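Local coordinates for protein L-isoleucine-4-hydroxylase (Bacillus thuringiensis, PDB 6LNH) that hydroxylates L-isoleucine to (4S)-4-hydroxy-L-isoleucine, using ferrous iron, ascorbate, oxygen and 2-oxoglutarate, and also oxidises several related aliphatic and sulfur-containing amino acids, at residues 74-79 and 85-90. Sequence-based numbering, arbitrary orientation.
Sequences RYIKYV and ILDNSN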
ATOM      1  N   ARG C  74     -12.251  24.181 -23.266  1.00 38.09           N
ATOM      2  CA  ARG C  74     -11.500  23.841 -24.463  1.00 39.99           C
ATOM      3  C   ARG C  74     -10.911  25.093 -25.094  1.00 43.69           C
ATOM      4  O   ARG C  74     -11.444  26.197 -24.949  1.00 39.66           O
ATOM      5  CB  ARG C  74     -12.376  23.101 -25.484  1.00 42.28           C
ATOM      6  CG  ARG C  74     -13.668  23.814 -25.833  1.00 47.30           C
ATOM      7  CD  ARG C  74     -14.337  23.156 -27.026  1.00 50.05           C
ATOM      8  NE  ARG C  74     -15.544  23.859 -27.443  1.00 49.96           N
ATOM      9  CZ  ARG C  74     -16.776  23.390 -27.275  1.00 53.22           C
ATOM     10  NH1 ARG C  74     -16.967  22.209 -26.706  1.00 48.67           N
ATOM     11  NH2 ARG C  74     -17.817  24.100 -27.687  1.00 53.91           N
ATOM     12  N   TYR C  75      -9.805  24.901 -25.804  1.00 42.60           N
ATOM     13  CA  TYR C  75      -9.183  25.936 -26.611  1.00 42.78           C
ATOM     14  C   TYR C  75      -9.390  25.609 -28.084  1.00 47.18           C
ATOM     15  O   TYR C  75      -9.531  24.443 -28.464  1.00 47.50           O
ATOM     16  CB  TYR C  75      -7.685  26.052 -26.314  1.00 42.98           C
ATOM     17  CG  TYR C  75      -7.366  26.518 -24.912  1.00 47.99           C
ATOM     18  CD1 TYR C  75      -7.360  27.870 -24.592  1.00 47.33           C
ATOM     19  CD2 TYR C  75      -7.064  25.607 -23.908  1.00 47.36           C
ATOM     20  CE1 TYR C  75      -7.067  28.302 -23.313  1.00 47.07           C
ATOM     21  CE2 TYR C  75      -6.769  26.029 -22.624  1.00 52.44           C
ATOM     22  CZ  TYR C  75      -6.771  27.378 -22.333  1.00 48.75           C
ATOM     23  OH  TYR C  75      -6.478  27.801 -21.057  1.00 52.85           O
ATOM     24  N   ILE C  76      -9.403  26.647 -28.914  1.00 43.28           N
ATOM     25  CA  ILE C  76      -9.483  26.500 -30.363  1.00 45.05           C
ATOM     26  C   ILE C  76      -8.172  26.980 -30.961  1.00 43.39           C
ATOM     27  O   ILE C  76      -7.701  28.078 -30.644  1.00 50.50           O
ATOM     28  CB  ILE C  76     -10.670  27.286 -30.950  1.00 48.29           C
ATOM     29  CG1 ILE C  76     -11.973  26.909 -30.247  1.00 46.85           C
ATOM     30  CG2 ILE C  76     -10.779  27.042 -32.450  1.00 44.14           C
ATOM     31  CD1 ILE C  76     -13.115  27.868 -30.527  1.00 46.30           C
ATOM     32  N   LYS C  77      -7.584  26.159 -31.826  1.00 39.40           N
ATOM     33  CA  LYS C  77      -6.378  26.523 -32.564  1.00 43.42           C
ATOM     34  C   LYS C  77      -6.737  26.528 -34.045  1.00 43.19           C
ATOM     35  O   LYS C  77      -6.811  25.467 -34.673  1.00 44.08           O
ATOM     36  CB  LYS C  77      -5.236  25.557 -32.261  1.00 43.75           C
ATOM     37  CG  LYS C  77      -4.034  25.688 -33.189  1.00 43.13           C
ATOM     38  CD  LYS C  77      -3.367  27.046 -33.050  1.00 46.85           C
ATOM     39  CE  LYS C  77      -2.112  27.133 -33.906  1.00 46.66           C
ATOM     40  NZ  LYS C  77      -2.424  27.094 -35.362  1.00 52.85           N
ATOM     41  N   TYR C  78      -6.973  27.711 -34.605  1.00 44.86           N
ATOM     42  CA  TYR C  78      -7.267  27.795 -36.026  1.00 46.67           C
ATOM     43  C   TYR C  78      -5.991  27.613 -36.835  1.00 47.89           C
ATOM     44  O   TYR C  78      -4.904  28.026 -36.419  1.00 48.54           O
ATOM     45  CB  TYR C  78      -7.909  29.140 -36.370  1.00 40.90           C
ATOM     46  CG  TYR C  78      -9.288  29.348 -35.788  1.00 39.53           C
ATOM     47  CD1 TYR C  78     -10.415  28.841 -36.421  1.00 42.76           C
ATOM     48  CD2 TYR C  78      -9.464  30.063 -34.609  1.00 45.06           C
ATOM     49  CE1 TYR C  78     -11.678  29.033 -35.893  1.00 38.00           C
ATOM     50  CE2 TYR C  78     -10.724  30.261 -34.076  1.00 47.01           C
ATOM     51  CZ  TYR C  78     -11.827  29.745 -34.723  1.00 44.24           C
ATOM     52  OH  TYR C  78     -13.082  29.939 -34.194  1.00 53.47           O
ATOM     53  N   VAL C  79      -6.132  26.968 -37.997  1.00 50.93           N
ATOM     54  CA  VAL C  79      -4.963  26.580 -38.781  1.00 53.79           C
ATOM     55  C   VAL C  79      -4.182  27.816 -39.223  1.00 57.86           C
ATOM     56  O   VAL C  79      -2.944  27.820 -39.234  1.00 58.11           O
ATOM     57  CB  VAL C  79      -5.385  25.702 -39.977  1.00 58.53           C
ATOM     58  CG1 VAL C  79      -6.559  26.320 -40.719  1.00 61.73           C
ATOM     59  CG2 VAL C  79      -4.207  25.456 -40.910  1.00 60.15           C
ATOM     60  N   ILE C  85      -7.335  30.319 -28.370  1.00 54.57           N
ATOM     61  CA  ILE C  85      -8.332  31.129 -27.617  1.00 52.47           C
ATOM     62  C   ILE C  85      -9.225  30.211 -26.783  1.00 50.83           C
ATOM     63  O   ILE C  85      -9.566  29.118 -27.259  1.00 49.14           O
ATOM     64  CB  ILE C  85      -9.141  32.017 -28.580  1.00 52.88           C
ATOM     65  CG1 ILE C  85      -9.572  31.247 -29.829  1.00 53.73           C
ATOM     66  CG2 ILE C  85      -8.350  33.263 -28.941  1.00 58.51           C
ATOM     67  CD1 ILE C  85     -10.682  31.914 -30.602  1.00 62.18           C
ATOM     68  N   LEU C  86      -9.564  30.656 -25.573  1.00 54.20           N
ATOM     69  CA  LEU C  86     -10.451  29.890 -24.666  1.00 47.24           C
ATOM     70  C   LEU C  86     -11.881  30.009 -25.197  1.00 50.07           C
ATOM     71  O   LEU C  86     -12.413  31.128 -25.197  1.00 50.85           O
ATOM     72  CB  LEU C  86     -10.339  30.490 -23.262  1.00 46.33           C
ATOM     73  CG  LEU C  86     -10.889  29.628 -22.130  1.00 54.68           C
ATOM     74  CD1 LEU C  86     -12.356  29.930 -21.888  1.00 51.41           C
ATOM     75  CD2 LEU C  86     -10.691  28.152 -22.431  1.00 46.27           C
ATOM     76  N   ASP C  87     -12.463  28.896 -25.648  1.00 51.43           N
ATOM     77  CA  ASP C  87     -13.848  28.911 -26.185  1.00 52.58           C
ATOM     78  C   ASP C  87     -14.813  29.315 -25.066  1.00 54.00           C
ATOM     79  O   ASP C  87     -14.614  28.872 -23.925  1.00 53.64           O
ATOM     80  CB  ASP C  87     -14.217  27.564 -26.806  1.00 55.01           C
ATOM     81  CG  ASP C  87     -15.465  27.618 -27.666  1.00 61.21           C
ATOM     82  OD1 ASP C  87     -16.342  28.449 -27.371  1.00 66.14           O
ATOM     83  OD2 ASP C  87     -15.550  26.830 -28.622  1.00 54.62           O
ATOM     84  N   ASN C  88     -15.807  30.145 -25.386  1.00 56.40           N
ATOM     85  CA  ASN C  88     -16.804  30.575 -24.370  1.00 60.93           C
ATOM     86  C   ASN C  88     -17.883  29.494 -24.271  1.00 61.62           C
ATOM     87  O   ASN C  88     -18.599  29.457 -23.257  1.00 67.33           O
ATOM     88  CB  ASN C  88     -17.369  31.966 -24.663  1.00 63.33           C
ATOM     89  CG  ASN C  88     -18.194  32.016 -25.929  1.00 68.54           C
ATOM     90  OD1 ASN C  88     -17.776  31.515 -26.970  1.00 71.04           O
ATOM     91  ND2 ASN C  88     -19.367  32.621 -25.849  1.00 75.82           N
ATOM     92  N   SER C  89     -17.986  28.655 -25.305  1.00 61.01           N
ATOM     93  CA  SER C  89     -18.957  27.535 -25.309  1.00 70.87           C
ATOM     94  C   SER C  89     -18.276  26.296 -24.724  1.00 63.91           C
ATOM     95  O   SER C  89     -17.060  26.138 -24.939  1.00 66.39           O
ATOM     96  CB  SER C  89     -19.455  27.275 -26.703  1.00 67.82           C
ATOM     97  OG  SER C  89     -20.797  26.820 -26.679  1.00 64.47           O
ATOM     98  N   ASN C  90     -19.027  25.459 -24.005  1.00 54.04           N
ATOM     99  CA  ASN C  90     -18.426  24.236 -23.413  1.00 56.77           C
ATOM    100  C   ASN C  90     -19.390  23.057 -23.588  1.00 57.99           C
ATOM    101  O   ASN C  90     -19.555  22.280 -22.635  1.00 59.33           O
ATOM    102  CB  ASN C  90     -18.000  24.454 -21.961  1.00 49.25           C
ATOM    103  CG  ASN C  90     -19.166  24.395 -21.002  1.00 50.95           C
ATOM    104  OD1 ASN C  90     -20.313  24.544 -21.411  1.00 56.61           O
ATOM    105  ND2 ASN C  90     -18.884  24.158 -19.733  1.00 45.60           N
TER
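Arg74 tucks CG between its backbone N and carbonyl carbon (chi1 53°) and runs extended to NE, while Asp87 swings CG away from its own N (chi1 -166°). With these torsions the two side chains lie side by side and form a salt bridge across an antiparallel beta hairpin, strands 68-77 and 84-86. This hairpin forms one margin of the large antiparallel sheet in a cupin-type 2-oxoglutarate dioxygenase. Ile76 N and O both bond to Ile85, with N to Ile85 O at 3.0 Å. Two residues from this pair on each segment, Asp87 N donates to Arg74 O at 3.0 Å. On one face of the sheet, Leu86 CD2 sits over the Tyr75 ring, 4.0 Å from its centroid, a CH-pi contact. On the other, Ile85 CD1 meets the Tyr78 ring at its edge, 3.8 Å from CE2. Ile76 CD1 lies against the Asp87 carboxylate. Asp87 OD1 accepts from Ser89 N, an Asx turn that probably steadies the carboxylate. Ser89 O lies over one guanidinium face, and Arg74 NH2 has a second salt bridge to Asp91. Arg74 NE reaches Asp87 OD2 at 3.2 Å, nearly straight at 169°, within the guanidinium plane but from above the carboxylate plane.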